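Long-range contacts in monovalent Na+/H+ antiporter subunit A (Dietzia sp. DQ12-45-1b, PDB 7D3U), which probably exchanges monovalent cations such as sodium for protons across the cell membrane as a subunit of the multisubunit Mrp antiporter complex: residues L3-L7 with R66-D70; I860-T864 with T889-F893. One frame throughout, in Å; residues are numbered along the deposited sequence.

Contact 1 (L3-L7 with R66-D70)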
ATOM      1  N   LEU B   3     -30.949 -19.089  32.353  1.00 81.86           N
ATOM      2  CA  LEU B   3     -31.186 -19.254  30.923  1.00 81.86           C
ATOM      3  C   LEU B   3     -29.886 -19.139  30.137  1.00 81.86           C
ATOM      4  O   LEU B   3     -29.636 -19.920  29.207  1.00 81.86           O
ATOM      5  CB  LEU B   3     -32.204 -18.222  30.445  1.00 81.86           C
ATOM      6  CG  LEU B   3     -32.755 -18.418  29.036  1.00 81.86           C
ATOM      7  CD1 LEU B   3     -33.097 -19.874  28.821  1.00 81.86           C
ATOM      8  CD2 LEU B   3     -33.976 -17.547  28.828  1.00 81.86           C
ATOM      9  N   THR B   4     -29.041 -18.171  30.499  1.00 82.56           N
ATOM     10  CA  THR B   4     -27.709 -18.107  29.914  1.00 82.56           C
ATOM     11  C   THR B   4     -26.897 -19.344  30.263  1.00 82.56           C
ATOM     12  O   THR B   4     -26.080 -19.796  29.457  1.00 82.56           O
ATOM     13  CB  THR B   4     -26.984 -16.850  30.382  1.00 82.56           C
ATOM     14  OG1 THR B   4     -27.040 -16.775  31.810  1.00 82.56           O
ATOM     15  CG2 THR B   4     -27.636 -15.614  29.795  1.00 82.56           C
ATOM     16  N   LEU B   5     -27.118 -19.914  31.450  1.00 81.47           N
ATOM     17  CA  LEU B   5     -26.465 -21.172  31.791  1.00 81.47           C
ATOM     18  C   LEU B   5     -26.935 -22.297  30.879  1.00 81.47           C
ATOM     19  O   LEU B   5     -26.136 -23.139  30.459  1.00 81.47           O
ATOM     20  CB  LEU B   5     -26.727 -21.524  33.254  1.00 81.47           C
ATOM     21  CG  LEU B   5     -26.296 -22.926  33.682  1.00 81.47           C
ATOM     22  CD1 LEU B   5     -24.787 -23.060  33.607  1.00 81.47           C
ATOM     23  CD2 LEU B   5     -26.796 -23.243  35.081  1.00 81.47           C
ATOM     24  N   ALA B   6     -28.231 -22.329  30.563  1.00 80.55           N
ATOM     25  CA  ALA B   6     -28.746 -23.344  29.650  1.00 80.55           C
ATOM     26  C   ALA B   6     -28.136 -23.195  28.264  1.00 80.55           C
ATOM     27  O   ALA B   6     -27.773 -24.190  27.625  1.00 80.55           O
ATOM     28  CB  ALA B   6     -30.268 -23.265  29.577  1.00 80.55           C
ATOM     29  N   LEU B   7     -28.012 -21.960  27.782  1.00 79.93           N
ATOM     30  CA  LEU B   7     -27.374 -21.748  26.484  1.00 79.93           C
ATOM     31  C   LEU B   7     -25.901 -22.147  26.520  1.00 79.93           C
ATOM     32  O   LEU B   7     -25.387 -22.754  25.570  1.00 79.93           O
ATOM     33  CB  LEU B   7     -27.528 -20.292  26.053  1.00 79.93           C
ATOM     34  CG  LEU B   7     -27.246 -19.999  24.582  1.00 79.93           C
ATOM     35  CD1 LEU B   7     -28.273 -19.034  24.046  1.00 79.93           C
ATOM     36  CD2 LEU B   7     -25.852 -19.434  24.402  1.00 79.93           C
ATOM     37  N   ARG B  66     -28.686 -10.897  25.959  1.00 85.66           N
ATOM     38  CA  ARG B  66     -29.963 -10.871  26.664  1.00 85.66           C
ATOM     39  C   ARG B  66     -30.868 -11.936  26.064  1.00 85.66           C
ATOM     40  O   ARG B  66     -31.379 -11.766  24.952  1.00 85.66           O
ATOM     41  CB  ARG B  66     -30.600  -9.487  26.569  1.00 85.66           C
ATOM     42  CG  ARG B  66     -31.990  -9.382  27.164  1.00 85.66           C
ATOM     43  CD  ARG B  66     -32.463  -7.942  27.134  1.00 85.66           C
ATOM     44  NE  ARG B  66     -33.915  -7.832  27.222  1.00 85.66           N
ATOM     45  CZ  ARG B  66     -34.566  -7.399  28.295  1.00 85.66           C
ATOM     46  NH1 ARG B  66     -33.893  -7.037  29.379  1.00 85.66           N
ATOM     47  NH2 ARG B  66     -35.889  -7.331  28.287  1.00 85.66           N
ATOM     48  N   LEU B  67     -31.061 -13.027  26.793  1.00 81.56           N
ATOM     49  CA  LEU B  67     -31.899 -14.127  26.345  1.00 81.56           C
ATOM     50  C   LEU B  67     -33.270 -14.033  26.997  1.00 81.56           C
ATOM     51  O   LEU B  67     -33.382 -13.764  28.196  1.00 81.56           O
ATOM     52  CB  LEU B  67     -31.259 -15.473  26.683  1.00 81.56           C
ATOM     53  CG  LEU B  67     -29.751 -15.597  26.479  1.00 81.56           C
ATOM     54  CD1 LEU B  67     -29.307 -17.001  26.822  1.00 81.56           C
ATOM     55  CD2 LEU B  67     -29.353 -15.249  25.058  1.00 81.56           C
ATOM     56  N   SER B  68     -34.310 -14.256  26.201  1.00 81.28           N
ATOM     57  CA  SER B  68     -35.680 -14.265  26.686  1.00 81.28           C
ATOM     58  C   SER B  68     -36.360 -15.545  26.233  1.00 81.28           C
ATOM     59  O   SER B  68     -36.042 -16.094  25.176  1.00 81.28           O
ATOM     60  CB  SER B  68     -36.469 -13.053  26.189  1.00 81.28           C
ATOM     61  OG  SER B  68     -37.859 -13.319  26.186  1.00 81.28           O
ATOM     62  N   LEU B  69     -37.308 -16.012  27.038  1.00 80.97           N
ATOM     63  CA  LEU B  69     -37.985 -17.281  26.805  1.00 80.97           C
ATOM     64  C   LEU B  69     -39.494 -17.073  26.765  1.00 80.97           C
ATOM     65  O   LEU B  69     -40.265 -17.783  27.409  1.00 80.97           O
ATOM     66  CB  LEU B  69     -37.586 -18.299  27.871  1.00 80.97           C
ATOM     67  CG  LEU B  69     -38.240 -19.684  27.852  1.00 80.97           C
ATOM     68  CD1 LEU B  69     -37.884 -20.414  26.579  1.00 80.97           C
ATOM     69  CD2 LEU B  69     -37.809 -20.499  29.055  1.00 80.97           C
ATOM     70  N   ASP B  70     -39.937 -16.068  26.007  1.00 81.57           N
ATOM     71  CA  ASP B  70     -41.361 -15.875  25.791  1.00 81.57           C
ATOM     72  C   ASP B  70     -41.961 -17.139  25.177  1.00 81.57           C
ATOM     73  O   ASP B  70     -41.253 -17.922  24.541  1.00 81.57           O
ATOM     74  CB  ASP B  70     -41.602 -14.663  24.891  1.00 81.57           C
ATOM     75  CG  ASP B  70     -40.845 -14.744  23.585  1.00 81.57           C
ATOM     76  OD1 ASP B  70     -39.853 -15.498  23.519  1.00 81.57           O
ATOM     77  OD2 ASP B  70     -41.235 -14.048  22.625  1.00 81.57           O
TER

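Contact 2 (I860-T864 with T889-F893)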
ATOM      1  N   ILE B 860      26.763   5.836  15.486  1.00 73.22           N
ATOM      2  CA  ILE B 860      27.279   7.049  16.108  1.00 73.22           C
ATOM      3  C   ILE B 860      26.187   8.103  16.195  1.00 73.22           C
ATOM      4  O   ILE B 860      26.036   8.776  17.221  1.00 73.22           O
ATOM      5  CB  ILE B 860      28.506   7.564  15.337  1.00 73.22           C
ATOM      6  CG1 ILE B 860      29.719   6.683  15.628  1.00 73.22           C
ATOM      7  CG2 ILE B 860      28.803   9.000  15.706  1.00 73.22           C
ATOM      8  CD1 ILE B 860      30.953   7.080  14.860  1.00 73.22           C
ATOM      9  N   GLY B 861      25.399   8.258  15.129  1.00 73.91           N
ATOM     10  CA  GLY B 861      24.309   9.218  15.168  1.00 73.91           C
ATOM     11  C   GLY B 861      23.303   8.916  16.261  1.00 73.91           C
ATOM     12  O   GLY B 861      23.001   9.774  17.096  1.00 73.91           O
ATOM     13  N   VAL B 862      22.783   7.687  16.283  1.00 73.00           N
ATOM     14  CA  VAL B 862      21.776   7.339  17.278  1.00 73.00           C
ATOM     15  C   VAL B 862      22.352   7.365  18.690  1.00 73.00           C
ATOM     16  O   VAL B 862      21.630   7.661  19.645  1.00 73.00           O
ATOM     17  CB  VAL B 862      21.151   5.972  16.954  1.00 73.00           C
ATOM     18  CG1 VAL B 862      20.009   5.676  17.903  1.00 73.00           C
ATOM     19  CG2 VAL B 862      20.636   5.966  15.532  1.00 73.00           C
ATOM     20  N   VAL B 863      23.647   7.097  18.861  1.00 74.05           N
ATOM     21  CA  VAL B 863      24.227   7.120  20.199  1.00 74.05           C
ATOM     22  C   VAL B 863      24.388   8.554  20.684  1.00 74.05           C
ATOM     23  O   VAL B 863      23.965   8.898  21.794  1.00 74.05           O
ATOM     24  CB  VAL B 863      25.562   6.359  20.224  1.00 74.05           C
ATOM     25  CG1 VAL B 863      26.382   6.787  21.425  1.00 74.05           C
ATOM     26  CG2 VAL B 863      25.310   4.866  20.270  1.00 74.05           C
ATOM     27  N   THR B 864      25.006   9.416  19.869  1.00 77.49           N
ATOM     28  CA  THR B 864      25.183  10.799  20.295  1.00 77.49           C
ATOM     29  C   THR B 864      23.846  11.506  20.449  1.00 77.49           C
ATOM     30  O   THR B 864      23.747  12.488  21.193  1.00 77.49           O
ATOM     31  CB  THR B 864      26.070  11.567  19.318  1.00 77.49           C
ATOM     32  OG1 THR B 864      26.287  12.890  19.823  1.00 77.49           O
ATOM     33  CG2 THR B 864      25.402  11.684  17.972  1.00 77.49           C
ATOM     34  N   THR B 889      28.292  17.939  21.198  1.00 87.19           N
ATOM     35  CA  THR B 889      28.075  16.643  20.567  1.00 87.19           C
ATOM     36  C   THR B 889      27.444  16.762  19.188  1.00 87.19           C
ATOM     37  O   THR B 889      27.344  15.749  18.485  1.00 87.19           O
ATOM     38  CB  THR B 889      27.198  15.757  21.449  1.00 87.19           C
ATOM     39  OG1 THR B 889      25.832  16.176  21.339  1.00 87.19           O
ATOM     40  CG2 THR B 889      27.641  15.849  22.894  1.00 87.19           C
ATOM     41  N   ALA B 890      27.004  17.959  18.794  1.00 83.86           N
ATOM     42  CA  ALA B 890      26.603  18.169  17.410  1.00 83.86           C
ATOM     43  C   ALA B 890      27.733  17.822  16.454  1.00 83.86           C
ATOM     44  O   ALA B 890      27.482  17.357  15.339  1.00 83.86           O
ATOM     45  CB  ALA B 890      26.157  19.616  17.206  1.00 83.86           C
ATOM     46  N   LEU B 891      28.984  18.009  16.880  1.00 82.92           N
ATOM     47  CA  LEU B 891      30.114  17.611  16.051  1.00 82.92           C
ATOM     48  C   LEU B 891      30.169  16.096  15.891  1.00 82.92           C
ATOM     49  O   LEU B 891      30.490  15.593  14.809  1.00 82.92           O
ATOM     50  CB  LEU B 891      31.416  18.142  16.652  1.00 82.92           C
ATOM     51  CG  LEU B 891      32.734  17.772  15.967  1.00 82.92           C
ATOM     52  CD1 LEU B 891      32.814  18.327  14.552  1.00 82.92           C
ATOM     53  CD2 LEU B 891      33.917  18.245  16.795  1.00 82.92           C
ATOM     54  N   ILE B 892      29.848  15.351  16.949  1.00 80.13           N
ATOM     55  CA  ILE B 892      29.853  13.896  16.846  1.00 80.13           C
ATOM     56  C   ILE B 892      28.695  13.421  15.979  1.00 80.13           C
ATOM     57  O   ILE B 892      28.832  12.469  15.201  1.00 80.13           O
ATOM     58  CB  ILE B 892      29.816  13.261  18.246  1.00 80.13           C
ATOM     59  CG1 ILE B 892      30.909  13.866  19.126  1.00 80.13           C
ATOM     60  CG2 ILE B 892      29.992  11.760  18.153  1.00 80.13           C
ATOM     61  CD1 ILE B 892      31.022  13.221  20.483  1.00 80.13           C
ATOM     62  N   PHE B 893      27.541  14.080  16.087  1.00 79.95           N
ATOM     63  CA  PHE B 893      26.426  13.765  15.199  1.00 79.95           C
ATOM     64  C   PHE B 893      26.785  14.059  13.746  1.00 79.95           C
ATOM     65  O   PHE B 893      26.397  13.317  12.832  1.00 79.95           O
ATOM     66  CB  PHE B 893      25.191  14.555  15.627  1.00 79.95           C
ATOM     67  CG  PHE B 893      23.923  14.097  14.978  1.00 79.95           C
ATOM     68  CD1 PHE B 893      23.267  12.969  15.434  1.00 79.95           C
ATOM     69  CD2 PHE B 893      23.381  14.798  13.919  1.00 79.95           C
ATOM     70  CE1 PHE B 893      22.099  12.547  14.842  1.00 79.95           C
ATOM     71  CE2 PHE B 893      22.213  14.378  13.326  1.00 79.95           C
ATOM     72  CZ  PHE B 893      21.571  13.253  13.786  1.00 79.95           C
TER

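Contact 1 (L3-L7 with R66-D70)
Where the first helix of the chain meets a two-stranded antiparallel hairpin, leucines fill the gap, and the N-terminus of this antiporter-like subunit offers a compact case. Strand 63-68, which pairs antiparallel with strand 52-56, runs almost square to the opening turns of helix 2-23: the axes of the two short segments cross at 96° and pass 9.1 Å apart. L3 comes first and spans from L67 in the strand to L69 just past its end. Its CD2 lies 4.0 Å from CB of L67 and 3.8 Å from CB of L69, so one methyl group touches both leucines that turn toward the helix. S68, between them, points its CA-to-CB bond away. T4 follows, nearest in backbone register to L67; its OG1 is hydrogen-bonded to the carbonyl of V1, while its methyl faces the apolar contact, with T4 CG2 3.7 Å from CD1 of L67. L5 points its CA-to-CB bond away from the strand. One turn beyond L3, L7 completes the patch and also touches a bound dodecyl maltoside molecule. The CA-to-CB bond of R66 points away from the helix, and its guanidinium forms a salt bridge with D122 in a loop. L67 is the hub, reached by L3, T4 and L7; the tightest approach is L7 CD1 to L67 CD1, 3.6 Å.

Contact 2 (I860-T864 with T889-F893)
In the MnhB-related region of this subunit, two helices predicted to cross the membrane are linked through a short antiparallel hairpin and touch near it. Helix 850-866 leads through the two-stranded hairpin 880-887 into helix 890-912, and T864, F893 and I892 supply most of the buried surface between the two segments. T864 is the centre of the contact. Its CA-to-CB bond points toward the opposing segment, and its hydroxyl makes a weak hydrogen bond, OG1 of T864 to O of T889, at 3.3 Å. O of T889 also accepts the backbone N of F893 at 2.9 Å, so the threonine adds a second, looser donor to it. The methyl of T864 has a different neighbour: CG2 of T864 sits 3.6 Å from CD1 of F893, near the plane of the ring and at its edge. One turn before T864, O of G861 lies 3.6 Å from CD1 of F893, also at the ring edge near its plane, and CA of G861 is just 5.0 Å from CA of F893, a spacing close enough for main chain to meet ring. Beyond this contact the phenylalanine packs on T742, L743 and L746 of helix 739-762, tying a third helix to the pair. V862 packs on A12 and V863 on L16, both of the neighbouring subunit D. I892 lies on the surface beside I860: CG2 of I860 is 3.9 Å from CG2 of I892, and CG2 of I860 is 3.5 Å from O of I892.

How the contacts relate
The two contacts lie near opposite ends of a long chain and share no helix, strand or sheet. Contact 1 closes before contact 2 opens; their centres are about 66 Å apart and their nearest atoms about 52 Å. The first sets helix 2-23 against strand 63-68, partly within a region related to complex I chain 5, whereas the second pairs helices 850-866 and 890-912 in the MnhB-related region. Each is therefore local to its own part of an elongated membrane subunit. The comparison carries the general point: the chain joins several family regions, and these two contacts each belong to one part of it, strand on helix in one and helix on helix in the other.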